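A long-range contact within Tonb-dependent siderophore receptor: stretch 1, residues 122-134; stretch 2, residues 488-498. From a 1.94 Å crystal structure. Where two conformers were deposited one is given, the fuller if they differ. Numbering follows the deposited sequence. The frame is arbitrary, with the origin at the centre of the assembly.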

# COMPACT_ATOMS: atom_id res chain seq x y z
N GLY A 122 11.29 4.69 -6.27
CA GLY A 122 12.61 5.18 -5.92
C GLY A 122 12.67 5.82 -4.54
O GLY A 122 11.68 6.35 -4.03
N SER A 123 13.86 5.81 -3.97
CA SER A 123 14.13 6.36 -2.65
C SER A 123 13.65 7.78 -2.53
O SER A 123 13.90 8.61 -3.41
N ALA A 124 12.90 8.07 -1.47
CA ALA A 124 12.27 9.38 -1.39
C ALA A 124 12.17 10.03 -0.03
O ALA A 124 11.20 10.75 0.24
N SER A 125 13.15 9.83 0.84
CA SER A 125 13.08 10.42 2.17
C SER A 125 13.09 11.94 2.15
O SER A 125 12.54 12.54 3.05
N ALA A 126 13.69 12.59 1.14
CA ALA A 126 13.69 14.05 1.14
C ALA A 126 12.27 14.60 1.03
O ALA A 126 11.96 15.72 1.48
N MET A 127 11.38 13.81 0.42
CA MET A 127 10.00 14.19 0.25
C MET A 127 9.13 13.72 1.43
O MET A 127 8.13 14.35 1.76
N GLY A 128 9.51 12.62 2.07
CA GLY A 128 8.62 11.98 3.05
C GLY A 128 9.19 11.68 4.43
O GLY A 128 8.44 11.29 5.32
N GLY A 129 10.48 11.91 4.63
CA GLY A 129 11.12 11.55 5.88
C GLY A 129 11.46 10.07 6.01
O GLY A 129 11.81 9.41 5.03
N ALA A 130 11.35 9.55 7.22
CA ALA A 130 11.71 8.17 7.48
C ALA A 130 10.98 7.23 6.53
O ALA A 130 9.81 7.42 6.24
N GLY A 131 11.70 6.23 6.04
CA GLY A 131 11.13 5.25 5.16
C GLY A 131 11.28 5.65 3.71
O GLY A 131 12.28 6.26 3.31
N SER A 132 10.27 5.34 2.91
CA SER A 132 10.35 5.60 1.47
C SER A 132 11.65 5.02 0.85
O SER A 132 12.33 5.68 0.06
N VAL A 133 11.97 3.78 1.21
CA VAL A 133 13.19 3.12 0.75
C VAL A 133 13.16 2.85 -0.76
O VAL A 133 14.06 3.25 -1.50
N GLY A 134 12.11 2.17 -1.21
CA GLY A 134 11.96 1.86 -2.62
C GLY A 134 10.93 2.71 -3.32
O GLY A 134 10.77 2.61 -4.53
N TYR A 488 19.75 11.30 -8.24
CA TYR A 488 20.20 10.54 -7.09
C TYR A 488 19.38 10.96 -5.88
O TYR A 488 19.17 12.14 -5.63
N ALA A 489 18.95 9.99 -5.08
CA ALA A 489 18.13 10.29 -3.89
C ALA A 489 18.40 9.26 -2.82
O ALA A 489 18.69 8.08 -3.13
N THR A 490 18.35 9.70 -1.57
CA THR A 490 18.63 8.82 -0.46
C THR A 490 17.39 8.54 0.39
O THR A 490 16.36 9.23 0.30
N SER A 491 17.54 7.54 1.25
CA SER A 491 16.53 7.19 2.22
C SER A 491 17.19 6.69 3.49
O SER A 491 18.27 6.12 3.44
N ALA A 492 16.52 6.89 4.62
CA ALA A 492 16.92 6.36 5.91
C ALA A 492 15.66 5.78 6.59
O ALA A 492 14.55 6.33 6.45
N SER A 493 15.83 4.65 7.27
CA SER A 493 14.71 3.91 7.89
C SER A 493 15.13 3.49 9.30
O SER A 493 15.94 2.57 9.46
N PRO A 494 14.64 4.21 10.31
CA PRO A 494 15.06 3.95 11.68
C PRO A 494 14.36 2.73 12.26
O PRO A 494 13.28 2.34 11.81
N VAL A 495 14.99 2.08 13.23
CA VAL A 495 14.33 0.99 13.94
C VAL A 495 13.12 1.57 14.68
O VAL A 495 13.15 2.69 15.15
N GLY A 496 12.06 0.78 14.74
CA GLY A 496 10.79 1.17 15.37
C GLY A 496 9.85 1.96 14.46
O GLY A 496 8.84 2.47 14.91
N LEU A 497 10.19 2.08 13.18
CA LEU A 497 9.38 2.87 12.26
C LEU A 497 7.92 2.40 12.15
O LEU A 497 7.04 3.19 11.80
N ASN A 498 7.64 1.13 12.42
CA ASN A 498 6.26 0.65 12.30
C ASN A 498 5.35 1.20 13.41
O ASN A 498 4.13 0.98 13.40

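The shortest polar contact between the stretches runs from a side chain to a backbone carbonyl: Ser491 OG donates to Gly131 O at 2.8 Å. Its CA-to-CB bond points toward stretch 1, and chi1 of 162° (t) carries the hydroxyl to that carbonyl; Val133 CA lies 3.4 Å from Ser491 OG. One residue along the strand, the backbone takes over: Gly131 N donates to Ala492 O at 2.9 Å with an N-H...O angle of 166°, close to linear. The same carbonyl receives a CA-H...O contact from Ala130 CA at 3.5 Å, with 141° at the hydrogen.

Ser125 also points toward the strand, with chi1 at -67° (m). Its OG accepts from Ala492 N at 3.3 Å and 152°, and lies 2.8 Å from Gly129 O in its own stretch. Ser125 OG and Ser491 OG are 3.3 Å apart, a spacing that does not settle how they interact. At the start of the short helix, Ser125 N makes a weak hydrogen bond to Thr490 O (3.3 Å, 145°). Water 1 reinforces this junction, accepting from Ala126 N at 2.9 Å and donating to Thr490 O at 2.7 Å.

Ser123 faces the strand through its CA-to-CB bond, yet its m rotamer (-58°) lets OG donate to Val133 O at 2.8 Å, tying stretch 1 to itself. Its CB packs 4.0 Å from Ser491 CB, while Ala489 CB, pointing inward, comes within 3.3 Å of Ser123 O. Val133, in the t rotamer, places CG2 4.2 Å from Ser493 CB.

Apolar packing gathers around Ala130, whose CB meets Pro494 CD and Leu497 CD1, each at 3.6 Å. Leu497 (chi1 t, chi2 p) also brings CD2 to 3.9 Å from Gly131 CA; an ideal CB on that glycine would sit only 3.3 Å from Leu497 CD2.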

# COMPACT_ATOMS: atom_id res chain seq x y z
CB SER A 123 15.63 6.27 -2.37
OG SER A 123 16.06 4.92 -2.46
CB ALA A 124 10.89 9.28 -2.02
CB SER A 125 14.17 9.90 3.11
OG SER A 125 13.98 8.53 3.41
CB ALA A 126 14.59 14.60 0.04
CB MET A 127 9.43 13.62 -1.05
CG MET A 127 10.15 14.16 -2.26
SD MET A 127 9.31 13.72 -3.78
CE MET A 127 7.91 14.82 -3.71
CB ALA A 130 11.40 7.80 8.91
CB SER A 132 10.22 7.10 1.18
OG SER A 132 8.87 7.51 1.43
CB VAL A 133 13.41 1.81 1.52
CG1 VAL A 133 14.58 1.02 0.93
CG2 VAL A 133 13.64 2.10 2.99
CB TYR A 488 21.69 10.80 -6.85
CG TYR A 488 22.23 10.09 -5.65
CD1 TYR A 488 22.51 8.74 -5.68
CD2 TYR A 488 22.42 10.77 -4.46
CE1 TYR A 488 23.00 8.08 -4.55
CE2 TYR A 488 22.90 10.13 -3.34
CZ TYR A 488 23.19 8.79 -3.39
OH TYR A 488 23.67 8.17 -2.24
CB ALA A 489 16.65 10.32 -4.25
CB THR A 490 19.75 9.38 0.46
OG1 THR A 490 19.33 10.60 1.10
CG2 THR A 490 21.04 9.61 -0.33
CB SER A 491 15.60 6.13 1.64
OG SER A 491 14.86 5.45 2.65
CB ALA A 492 17.53 7.45 6.77
CB SER A 493 14.30 2.69 7.05
OG SER A 493 13.09 2.08 7.54
CB PRO A 494 14.60 5.21 12.42
CG PRO A 494 13.39 5.66 11.66
CD PRO A 494 13.68 5.32 10.22
CB VAL A 495 15.27 0.25 14.92
CG1 VAL A 495 15.59 1.12 16.10
CG2 VAL A 495 14.66 -1.06 15.37
CB LEU A 497 10.03 2.88 10.88
CG LEU A 497 9.32 3.74 9.83
CD1 LEU A 497 9.28 5.20 10.27
CD2 LEU A 497 9.98 3.58 8.48
CB ASN A 498 6.20 -0.88 12.23
CG ASN A 498 6.69 -1.60 13.49
OD1 ASN A 498 6.72 -1.05 14.59
ND2 ASN A 498 7.03 -2.87 13.33
O HOH W 1 15.48 11.49 -0.93